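Local coordinates for ribonuclease (Nicotiana glutinosa, PDB 1IYB), which probably cleaves RNA as a member of the ribonuclease T2 family and binds guanosine-5'-monophosphate in a guanine-binding site, at residues Q15-S20 with I203-F208; F8-F13 with N48-S53; N57-S62 with C104-F109. All blocks are in the same frame, centred on the assembly; numbering follows the deposited sequence.

Contact 1 of 3, residues Q15-S20 with I203-F208; sequences QQWPGS and IEFPTF. With 5GP (guanosine-5'-monophosphate), chain C.
CG of Trp17 stands anti to its backbone N (chi1 177°), beside the carbonyl carbon. The indole meets Phe205 and Pro206. CG of Phe208 is likewise anti to its own N, and its ring lies against Pro18. The edge of Phe205 meets the face of the indole, with CE1 of Phe205 3.5 Å above the plane of Trp17 and over its centre. This is a T-shaped pair with planes 63° apart. The opposite face of the indole takes Pro18 CD and Gly19 N, both toward the rim. At the edge, Trp17 NE1 donates to Pro206 O over 2.8 Å, with a bent N-H...O angle of 149°. An alanine at Trp17 would probably leave Pro206 O without this donor and open a gap beside Phe205 CE1. Trp17 is the N-cap residue of the short helix 18-21, where strand 10-16 of the ribonuclease T2 fold gives way to helix. The C-terminal tail packs on this junction. Pro18 CB sits over the centre of the Phe208 ring, 3.6 Å from the centroid, a CH-pi contact. Gly19 lies close by; a CB there would clash with Pro206 O and Thr207 O. One water donates to both Gly19 O and Thr207 O. Ser20 OG touches Pro206 CG and is hydrogen-bonded to Leu174 O. The Phe208 carboxylate forms a salt bridge with Lys35. One residue before Trp17, Gln16 reads the guanine base. Gln16 OE1 accepts from N1 of the ligand at 2.8 Å and also from N2. Gln16 NE2 donates to O6 of the ligand at 3.1 Å.

Contact 2 of 3, residues F8-F13 with N48-S53; sequences FDFFYF and NNNDGS
Phe10 and Asn48 lie side by side and point the same way. CB of Asn48 sits over one face of the Phe10 ring, 4.0 Å from the centroid and offset toward the rim, a CH-pi contact. The Asn48 amide is turned 42° against that ring. Asn48 OD1 also comes within 3.4 Å of Tyr12 CE1, and the two side chains cross obliquely. Tyr12 OH is hydrogen-bonded to Ile193 O beyond the two segments.

Asp9 and Asn50 cross at about a right angle, yet their carboxylate and amide planes are stacked, only 18° apart. Asn50 N donates to the anti lone pair of Asp9 OD1 at 2.8 Å, an almost straight bond (171°). Asn50 OD1 sits at the edge of the Phe10 ring, 3.5 Å from Phe10 CD2. The Phe10 ring is thus bordered by Asn48 on a face and Asn50 at its rim.

The backbones are paired as well. Asn48 O is gripped by two donors from opposite faces of its plane, Asp9 N at 2.9 Å and Phe10 N at 3.1 Å. Asn48 N returns a bond to Phe10 O at 2.7 Å. Ser60 of the second subunit packs on Asn49. Asp9 and Phe10 together face Asn48, which makes a classic beta bulge at the start of strand 10-16, opposite the last residue of the antiparallel strand 41-48, just before the type I turn from Asn49 to Gly52.

Contact 3 of 3, residues N57-S62 with C104-F109; sequences NCDSNS and CAENVF
The carboxylates of Asp59 and Glu106 meet with their planes 59° apart, and the two side chains cross at about a right angle. Asp59 opens an Asx turn within a type I beta turn that ends at Ser62. Asp59 OD1 accepts from Asn61 N at 2.9 Å, on the anti side and out of the carboxylate plane. The other oxygen, OD2, is the one turned to Glu106.

Asp59 OD2 is 2.8 Å from Glu106 OE2 and 3.1 Å from Glu106 OE1. Spacing this short suggests that one acid may be protonated. Asp7 of the second subunit brings a further like charge near Asp59, which would probably favour this. Glu106 reaches across with its chain extended beyond CG (chi2 -180°), and its side chain also touches Trp98 of helix 91-102. Trp98 NE1 is hydrogen-bonded to Ser62 O.

The covalent tie joins the loop after strand 41-48 to the loop after helix 91-102. It is a disulfide, Cys58 SG to Cys104 SG at 2.0 Å, with a relaxed CB-SG-SG-CB torsion of 90°.

From the N terminus, the chain first passes 8-13, which enters strand 10-16, and then 15-20, which leaves it for helix 18-21. Contact 2 closes at 48-53 and joins the start of that strand to the end of strand 41-48. Contact 3 follows in series, opening at 57-62 and closing at 104-109, so it ties the loop before helix 73-79 to the loop between helices 91-102 and 111-124. Contact 1 closes last, at the C terminus. Its loop crosses that of contact 2 and encloses contact 3. Contacts 2 and 3 touch each other, with Phe8 and Phe11 packing on Ala105, and both reach the second subunit. Contact 1 lies on the opposite side of the chain's centre from both.

Contact 1 of 3, residues Q15-S20 with I203-F208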
loop_
_atom_site.group_PDB
_atom_site.type_symbol
_atom_site.label_atom_id
_atom_site.label_comp_id
_atom_site.label_asym_id
_atom_site.label_seq_id
_atom_site.Cartn_x
_atom_site.Cartn_y
_atom_site.Cartn_z
ATOM N N GLN A 15 0.008 -17.380 7.590
ATOM C CA GLN A 15 -1.178 -18.211 7.785
ATOM C C GLN A 15 -2.088 -17.554 8.821
ATOM O O GLN A 15 -1.610 -16.951 9.786
ATOM C CB GLN A 15 -0.786 -19.610 8.261
ATOM C CG GLN A 15 -0.017 -20.412 7.233
ATOM C CD GLN A 15 0.169 -21.854 7.660
ATOM O OE1 GLN A 15 -0.804 -22.603 7.780
ATOM N NE2 GLN A 15 1.414 -22.248 7.906
ATOM N N GLN A 16 -3.398 -17.671 8.612
ATOM C CA GLN A 16 -4.379 -17.073 9.511
ATOM C C GLN A 16 -5.211 -18.126 10.229
ATOM O O GLN A 16 -5.478 -19.201 9.684
ATOM C CB GLN A 16 -5.325 -16.151 8.722
ATOM C CG GLN A 16 -6.111 -16.866 7.614
ATOM C CD GLN A 16 -7.176 -15.987 6.962
ATOM O OE1 GLN A 16 -7.272 -14.790 7.238
ATOM N NE2 GLN A 16 -7.981 -16.584 6.086
ATOM N N TRP A 17 -5.613 -17.812 11.458
ATOM C CA TRP A 17 -6.453 -18.713 12.233
ATOM C C TRP A 17 -7.899 -18.263 12.023
ATOM O O TRP A 17 -8.276 -17.165 12.421
ATOM C CB TRP A 17 -6.105 -18.648 13.723
ATOM C CG TRP A 17 -7.010 -19.518 14.532
ATOM C CD1 TRP A 17 -7.878 -19.118 15.512
ATOM C CD2 TRP A 17 -7.197 -20.928 14.378
ATOM N NE1 TRP A 17 -8.599 -20.195 15.970
ATOM C CE2 TRP A 17 -8.202 -21.318 15.293
ATOM C CE3 TRP A 17 -6.616 -21.902 13.553
ATOM C CZ2 TRP A 17 -8.640 -22.644 15.403
ATOM C CZ3 TRP A 17 -7.052 -23.222 13.662
ATOM C CH2 TRP A 17 -8.057 -23.578 14.584
ATOM N N PRO A 18 -8.724 -19.106 11.386
ATOM C CA PRO A 18 -10.119 -18.725 11.148
ATOM C C PRO A 18 -10.910 -18.324 12.392
ATOM O O PRO A 18 -11.767 -17.439 12.331
ATOM C CB PRO A 18 -10.701 -19.951 10.432
ATOM C CG PRO A 18 -9.815 -21.078 10.871
ATOM C CD PRO A 18 -8.446 -20.451 10.854
ATOM N N GLY A 19 -10.618 -18.960 13.520
ATOM C CA GLY A 19 -11.328 -18.622 14.742
ATOM C C GLY A 19 -11.118 -17.184 15.188
ATOM O O GLY A 19 -11.963 -16.613 15.880
ATOM N N SER A 20 -9.993 -16.591 14.795
ATOM C CA SER A 20 -9.680 -15.215 15.167
ATOM C C SER A 20 -10.105 -14.204 14.110
ATOM O O SER A 20 -10.211 -13.008 14.380
ATOM C CB SER A 20 -8.183 -15.074 15.445
ATOM O OG SER A 20 -7.839 -15.762 16.636
ATOM N N ILE A 203 -2.104 -14.866 25.340
ATOM C CA ILE A 203 -3.159 -14.656 24.355
ATOM C C ILE A 203 -4.100 -15.842 24.191
ATOM O O ILE A 203 -3.726 -16.990 24.430
ATOM C CB ILE A 203 -2.561 -14.319 22.971
ATOM C CG1 ILE A 203 -1.659 -15.463 22.501
ATOM C CG2 ILE A 203 -1.784 -13.012 23.048
ATOM C CD1 ILE A 203 -1.017 -15.233 21.135
ATOM N N GLU A 204 -5.325 -15.550 23.764
ATOM C CA GLU A 204 -6.334 -16.580 23.558
ATOM C C GLU A 204 -6.184 -17.269 22.206
ATOM O O GLU A 204 -5.764 -16.655 21.228
ATOM C CB GLU A 204 -7.739 -15.970 23.645
ATOM C CG GLU A 204 -8.836 -16.916 23.169
ATOM C CD GLU A 204 -10.181 -16.237 22.990
ATOM O OE1 GLU A 204 -10.236 -15.163 22.349
ATOM O OE2 GLU A 204 -11.190 -16.787 23.479
ATOM N N PHE A 205 -6.526 -18.553 22.168
ATOM C CA PHE A 205 -6.490 -19.350 20.943
ATOM C C PHE A 205 -7.946 -19.812 20.849
ATOM O O PHE A 205 -8.293 -20.909 21.289
ATOM C CB PHE A 205 -5.534 -20.541 21.116
ATOM C CG PHE A 205 -5.206 -21.272 19.829
ATOM C CD1 PHE A 205 -5.608 -20.777 18.590
ATOM C CD2 PHE A 205 -4.473 -22.455 19.866
ATOM C CE1 PHE A 205 -5.283 -21.453 17.408
ATOM C CE2 PHE A 205 -4.142 -23.140 18.694
ATOM C CZ PHE A 205 -4.549 -22.636 17.462
ATOM N N PRO A 206 -8.817 -18.966 20.274
ATOM C CA PRO A 206 -10.248 -19.251 20.123
ATOM C C PRO A 206 -10.630 -20.460 19.290
ATOM O O PRO A 206 -9.966 -20.804 18.317
ATOM C CB PRO A 206 -10.794 -17.953 19.534
ATOM C CG PRO A 206 -9.674 -17.492 18.676
ATOM C CD PRO A 206 -8.463 -17.719 19.570
ATOM N N THR A 207 -11.718 -21.106 19.688
ATOM C CA THR A 207 -12.215 -22.265 18.965
ATOM C C THR A 207 -12.808 -21.747 17.661
ATOM O O THR A 207 -13.130 -20.566 17.548
ATOM C CB THR A 207 -13.348 -22.963 19.738
ATOM O OG1 THR A 207 -14.478 -22.084 19.808
ATOM C CG2 THR A 207 -12.904 -23.305 21.149
ATOM N N PHE A 208 -12.935 -22.622 16.672
ATOM C CA PHE A 208 -13.539 -22.231 15.407
ATOM C C PHE A 208 -14.638 -23.230 15.085
ATOM O O PHE A 208 -14.313 -24.432 14.990
ATOM C CB PHE A 208 -12.510 -22.210 14.272
ATOM C CG PHE A 208 -13.099 -21.833 12.938
ATOM C CD1 PHE A 208 -13.744 -20.611 12.770
ATOM C CD2 PHE A 208 -13.036 -22.710 11.861
ATOM C CE1 PHE A 208 -14.320 -20.268 11.544
ATOM C CE2 PHE A 208 -13.609 -22.379 10.632
ATOM C CZ PHE A 208 -14.250 -21.157 10.475
ATOM O OXT PHE A 208 -15.805 -22.803 14.947
HETATM P P 5GP C . -2.763 -8.469 2.303
HETATM O O1P 5GP C . -1.872 -7.344 2.004
HETATM O O2P 5GP C . -2.353 -9.735 1.575
HETATM O O3P 5GP C . -2.840 -8.712 3.850
HETATM O "O5'" 5GP C . -4.319 -8.182 1.881
HETATM C "C5'" 5GP C . -5.404 -9.110 2.252
HETATM C "C4'" 5GP C . -6.809 -8.680 1.767
HETATM O "O4'" 5GP C . -7.455 -9.911 1.211
HETATM C "C3'" 5GP C . -7.840 -8.183 2.778
HETATM O "O3'" 5GP C . -7.744 -6.796 3.062
HETATM C "C2'" 5GP C . -9.196 -8.523 2.147
HETATM O "O2'" 5GP C . -9.664 -7.479 1.266
HETATM C "C1'" 5GP C . -8.905 -9.822 1.415
HETATM N N9 5GP C . -9.459 -11.108 1.946
HETATM C C8 5GP C . -10.381 -11.966 1.388
HETATM N N7 5GP C . -10.592 -13.082 2.054
HETATM C C5 5GP C . -9.725 -12.935 3.155
HETATM C C6 5GP C . -9.504 -13.839 4.247
HETATM O O6 5GP C . -10.028 -14.928 4.448
HETATM N N1 5GP C . -8.538 -13.322 5.166
HETATM C C2 5GP C . -7.896 -12.095 5.014
HETATM N N2 5GP C . -7.023 -11.805 6.002
HETATM N N3 5GP C . -8.100 -11.246 3.990
HETATM C C4 5GP C . -9.030 -11.733 3.098
HETATM O O HOH W 1 -13.861 -17.981 17.425
#

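Contact 2 of 3, residues F8-F13 with N48-S53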
loop_
_atom_site.group_PDB
_atom_site.type_symbol
_atom_site.label_atom_id
_atom_site.label_comp_id
_atom_site.label_asym_id
_atom_site.label_seq_id
_atom_site.Cartn_x
_atom_site.Cartn_y
_atom_site.Cartn_z
ATOM N N PHE A 8 12.926 -7.444 -3.877
ATOM C CA PHE A 8 12.657 -7.864 -2.500
ATOM C C PHE A 8 13.800 -8.722 -1.966
ATOM O O PHE A 8 14.617 -9.223 -2.734
ATOM C CB PHE A 8 11.332 -8.641 -2.427
ATOM C CG PHE A 8 11.409 -10.038 -2.979
ATOM C CD1 PHE A 8 11.474 -11.132 -2.119
ATOM C CD2 PHE A 8 11.430 -10.263 -4.353
ATOM C CE1 PHE A 8 11.560 -12.434 -2.622
ATOM C CE2 PHE A 8 11.515 -11.555 -4.864
ATOM C CZ PHE A 8 11.581 -12.644 -3.996
ATOM N N ASP A 9 13.841 -8.895 -0.649
ATOM C CA ASP A 9 14.895 -9.676 -0.001
ATOM C C ASP A 9 14.489 -11.089 0.428
ATOM O O ASP A 9 15.236 -12.042 0.210
ATOM C CB ASP A 9 15.419 -8.908 1.216
ATOM C CG ASP A 9 16.173 -7.648 0.829
ATOM O OD1 ASP A 9 15.989 -6.609 1.504
ATOM O OD2 ASP A 9 16.955 -7.706 -0.146
ATOM N N PHE A 10 13.316 -11.225 1.040
ATOM C CA PHE A 10 12.850 -12.528 1.513
ATOM C C PHE A 10 11.324 -12.575 1.484
ATOM O O PHE A 10 10.684 -11.588 1.131
ATOM C CB PHE A 10 13.351 -12.761 2.945
ATOM C CG PHE A 10 12.749 -11.827 3.959
ATOM C CD1 PHE A 10 11.553 -12.146 4.601
ATOM C CD2 PHE A 10 13.363 -10.615 4.261
ATOM C CE1 PHE A 10 10.980 -11.270 5.526
ATOM C CE2 PHE A 10 12.799 -9.734 5.181
ATOM C CZ PHE A 10 11.604 -10.061 5.817
ATOM N N PHE A 11 10.742 -13.719 1.841
ATOM C CA PHE A 11 9.282 -13.841 1.872
ATOM C C PHE A 11 8.773 -14.118 3.275
ATOM O O PHE A 11 9.443 -14.763 4.078
ATOM C CB PHE A 11 8.748 -15.038 1.068
ATOM C CG PHE A 11 9.085 -15.047 -0.391
ATOM C CD1 PHE A 11 10.263 -15.634 -0.843
ATOM C CD2 PHE A 11 8.163 -14.585 -1.328
ATOM C CE1 PHE A 11 10.516 -15.772 -2.207
ATOM C CE2 PHE A 11 8.404 -14.715 -2.694
ATOM C CZ PHE A 11 9.583 -15.312 -3.136
ATOM N N TYR A 12 7.567 -13.638 3.549
ATOM C CA TYR A 12 6.876 -13.954 4.793
ATOM C C TYR A 12 5.810 -14.934 4.310
ATOM O O TYR A 12 5.047 -14.605 3.396
ATOM C CB TYR A 12 6.136 -12.749 5.384
ATOM C CG TYR A 12 6.939 -11.828 6.277
ATOM C CD1 TYR A 12 6.841 -10.448 6.127
ATOM C CD2 TYR A 12 7.765 -12.324 7.286
ATOM C CE1 TYR A 12 7.543 -9.578 6.949
ATOM C CE2 TYR A 12 8.478 -11.455 8.124
ATOM C CZ TYR A 12 8.359 -10.083 7.943
ATOM O OH TYR A 12 9.057 -9.199 8.736
ATOM N N PHE A 13 5.773 -16.143 4.866
ATOM C CA PHE A 13 4.713 -17.082 4.504
ATOM C C PHE A 13 3.740 -16.897 5.662
ATOM O O PHE A 13 4.045 -17.250 6.804
ATOM C CB PHE A 13 5.219 -18.526 4.442
ATOM C CG PHE A 13 4.124 -19.535 4.230
ATOM C CD1 PHE A 13 3.254 -19.429 3.145
ATOM C CD2 PHE A 13 3.943 -20.578 5.130
ATOM C CE1 PHE A 13 2.217 -20.350 2.963
ATOM C CE2 PHE A 13 2.909 -21.502 4.954
ATOM C CZ PHE A 13 2.048 -21.388 3.872
ATOM N N ASN A 48 9.207 -9.297 0.998
ATOM C CA ASN A 48 9.476 -8.251 1.984
ATOM C C ASN A 48 10.947 -7.855 1.902
ATOM O O ASN A 48 11.762 -8.590 1.345
ATOM C CB ASN A 48 9.182 -8.775 3.401
ATOM C CG ASN A 48 8.697 -7.684 4.351
ATOM O OD1 ASN A 48 7.507 -7.368 4.393
ATOM N ND2 ASN A 48 9.619 -7.103 5.119
ATOM N N ASN A 49 11.277 -6.698 2.469
ATOM C CA ASN A 49 12.647 -6.191 2.482
ATOM C C ASN A 49 13.238 -6.311 3.882
ATOM O O ASN A 49 12.511 -6.320 4.874
ATOM C CB ASN A 49 12.658 -4.727 2.047
ATOM C CG ASN A 49 12.245 -4.550 0.607
ATOM O OD1 ASN A 49 11.577 -3.569 0.251
ATOM N ND2 ASN A 49 12.650 -5.487 -0.239
ATOM N N ASN A 50 14.562 -6.395 3.959
ATOM C CA ASN A 50 15.230 -6.510 5.248
ATOM C C ASN A 50 14.953 -5.327 6.177
ATOM O O ASN A 50 14.964 -5.482 7.396
ATOM C CB ASN A 50 16.745 -6.658 5.063
ATOM C CG ASN A 50 17.132 -7.947 4.356
ATOM O OD1 ASN A 50 16.428 -8.954 4.442
ATOM N ND2 ASN A 50 18.266 -7.925 3.666
ATOM N N ASP A 51 14.695 -4.148 5.612
ATOM C CA ASP A 51 14.445 -2.975 6.444
ATOM C C ASP A 51 13.008 -2.852 6.952
ATOM O O ASP A 51 12.659 -1.874 7.618
ATOM C CB ASP A 51 14.857 -1.691 5.702
ATOM C CG ASP A 51 13.967 -1.378 4.509
ATOM O OD1 ASP A 51 14.301 -0.437 3.758
ATOM O OD2 ASP A 51 12.937 -2.057 4.320
ATOM N N GLY A 52 12.179 -3.849 6.650
ATOM C CA GLY A 52 10.801 -3.818 7.106
ATOM C C GLY A 52 9.799 -3.390 6.051
ATOM O O GLY A 52 8.623 -3.742 6.132
ATOM N N SER A 53 10.254 -2.624 5.066
ATOM C CA SER A 53 9.366 -2.175 4.000
ATOM C C SER A 53 9.098 -3.372 3.094
ATOM O O SER A 53 9.733 -4.417 3.234
ATOM C CB SER A 53 10.021 -1.049 3.190
ATOM O OG SER A 53 11.111 -1.537 2.426
HETATM O O HOH W 2 8.703 -6.243 8.388
#

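Contact 3 of 3, residues N57-S62 with C104-F109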
loop_
_atom_site.group_PDB
_atom_site.type_symbol
_atom_site.label_atom_id
_atom_site.label_comp_id
_atom_site.label_asym_id
_atom_site.label_seq_id
_atom_site.Cartn_x
_atom_site.Cartn_y
_atom_site.Cartn_z
ATOM N N ASN A 57 1.933 -4.624 -5.481
ATOM C CA ASN A 57 1.310 -4.363 -6.785
ATOM C C ASN A 57 2.386 -4.005 -7.799
ATOM O O ASN A 57 2.367 -2.931 -8.393
ATOM C CB ASN A 57 0.305 -3.216 -6.676
ATOM C CG ASN A 57 -0.753 -3.466 -5.622
ATOM O OD1 ASN A 57 -0.851 -2.732 -4.638
ATOM N ND2 ASN A 57 -1.556 -4.505 -5.821
ATOM N N CYS A 58 3.299 -4.943 -8.014
ATOM C CA CYS A 58 4.445 -4.743 -8.889
ATOM C C CYS A 58 4.314 -4.879 -10.406
ATOM O O CYS A 58 5.215 -4.446 -11.126
ATOM C CB CYS A 58 5.582 -5.646 -8.404
ATOM S SG CYS A 58 6.134 -5.262 -6.705
ATOM N N ASP A 59 3.231 -5.463 -10.910
ATOM C CA ASP A 59 3.101 -5.611 -12.362
ATOM C C ASP A 59 1.656 -5.629 -12.844
ATOM O O ASP A 59 0.996 -6.670 -12.840
ATOM C CB ASP A 59 3.801 -6.891 -12.825
ATOM C CG ASP A 59 4.038 -6.918 -14.329
ATOM O OD1 ASP A 59 3.373 -6.152 -15.064
ATOM O OD2 ASP A 59 4.890 -7.714 -14.781
ATOM N N SER A 60 1.179 -4.471 -13.283
ATOM C CA SER A 60 -0.192 -4.335 -13.760
ATOM C C SER A 60 -0.482 -5.145 -15.020
ATOM O O SER A 60 -1.642 -5.356 -15.370
ATOM C CB SER A 60 -0.499 -2.863 -14.033
ATOM O OG SER A 60 0.333 -2.368 -15.069
ATOM N N ASN A 61 0.565 -5.595 -15.704
ATOM C CA ASN A 61 0.374 -6.364 -16.925
ATOM C C ASN A 61 0.488 -7.865 -16.723
ATOM O O ASN A 61 0.619 -8.631 -17.679
ATOM C CB ASN A 61 1.338 -5.873 -18.000
ATOM C CG ASN A 61 0.971 -4.488 -18.488
ATOM O OD1 ASN A 61 -0.155 -4.266 -18.932
ATOM N ND2 ASN A 61 1.900 -3.547 -18.389
ATOM N N SER A 62 0.425 -8.275 -15.460
ATOM C CA SER A 62 0.471 -9.684 -15.103
ATOM C C SER A 62 -0.744 -9.979 -14.228
ATOM O O SER A 62 -0.614 -10.316 -13.052
ATOM C CB SER A 62 1.754 -10.004 -14.342
ATOM O OG SER A 62 1.756 -11.351 -13.903
ATOM N N CYS A 104 5.343 -9.249 -7.281
ATOM C CA CYS A 104 6.600 -8.700 -6.791
ATOM C C CYS A 104 7.708 -9.744 -6.701
ATOM O O CYS A 104 8.834 -9.429 -6.311
ATOM C CB CYS A 104 6.382 -8.024 -5.432
ATOM S SG CYS A 104 5.204 -6.627 -5.504
ATOM N N ALA A 105 7.393 -10.982 -7.077
ATOM C CA ALA A 105 8.373 -12.064 -7.065
ATOM C C ALA A 105 8.314 -12.814 -8.394
ATOM O O ALA A 105 8.731 -13.968 -8.481
ATOM C CB ALA A 105 8.094 -13.024 -5.910
ATOM N N GLU A 106 7.795 -12.140 -9.420
ATOM C CA GLU A 106 7.653 -12.698 -10.768
ATOM C C GLU A 106 8.922 -13.307 -11.348
ATOM O O GLU A 106 8.855 -14.221 -12.170
ATOM C CB GLU A 106 7.181 -11.616 -11.742
ATOM C CG GLU A 106 5.712 -11.326 -11.718
ATOM C CD GLU A 106 5.331 -10.247 -12.717
ATOM O OE1 GLU A 106 4.125 -10.059 -12.943
ATOM O OE2 GLU A 106 6.234 -9.580 -13.267
ATOM N N ASN A 107 10.067 -12.774 -10.941
ATOM C CA ASN A 107 11.354 -13.241 -11.435
ATOM C C ASN A 107 11.737 -14.577 -10.817
ATOM O O ASN A 107 12.639 -15.258 -11.309
ATOM C CB ASN A 107 12.438 -12.206 -11.121
ATOM C CG ASN A 107 12.676 -12.041 -9.625
ATOM O OD1 ASN A 107 13.755 -12.364 -9.119
ATOM N ND2 ASN A 107 11.668 -11.541 -8.910
ATOM N N VAL A 108 11.051 -14.941 -9.739
ATOM C CA VAL A 108 11.322 -16.186 -9.034
ATOM C C VAL A 108 10.260 -17.249 -9.308
ATOM O O VAL A 108 10.587 -18.409 -9.552
ATOM C CB VAL A 108 11.410 -15.941 -7.510
ATOM C CG1 VAL A 108 11.650 -17.249 -6.780
ATOM C CG2 VAL A 108 12.528 -14.955 -7.207
ATOM N N PHE A 109 8.991 -16.850 -9.271
ATOM C CA PHE A 109 7.886 -17.781 -9.512
ATOM C C PHE A 109 6.854 -17.191 -10.467
ATOM O O PHE A 109 6.545 -16.002 -10.376
ATOM C CB PHE A 109 7.107 -18.085 -8.218
ATOM C CG PHE A 109 7.906 -18.746 -7.135
ATOM C CD1 PHE A 109 8.069 -18.117 -5.903
ATOM C CD2 PHE A 109 8.430 -20.021 -7.308
ATOM C CE1 PHE A 109 8.735 -18.749 -4.859
ATOM C CE2 PHE A 109 9.100 -20.663 -6.268
ATOM C CZ PHE A 109 9.250 -20.024 -5.042
#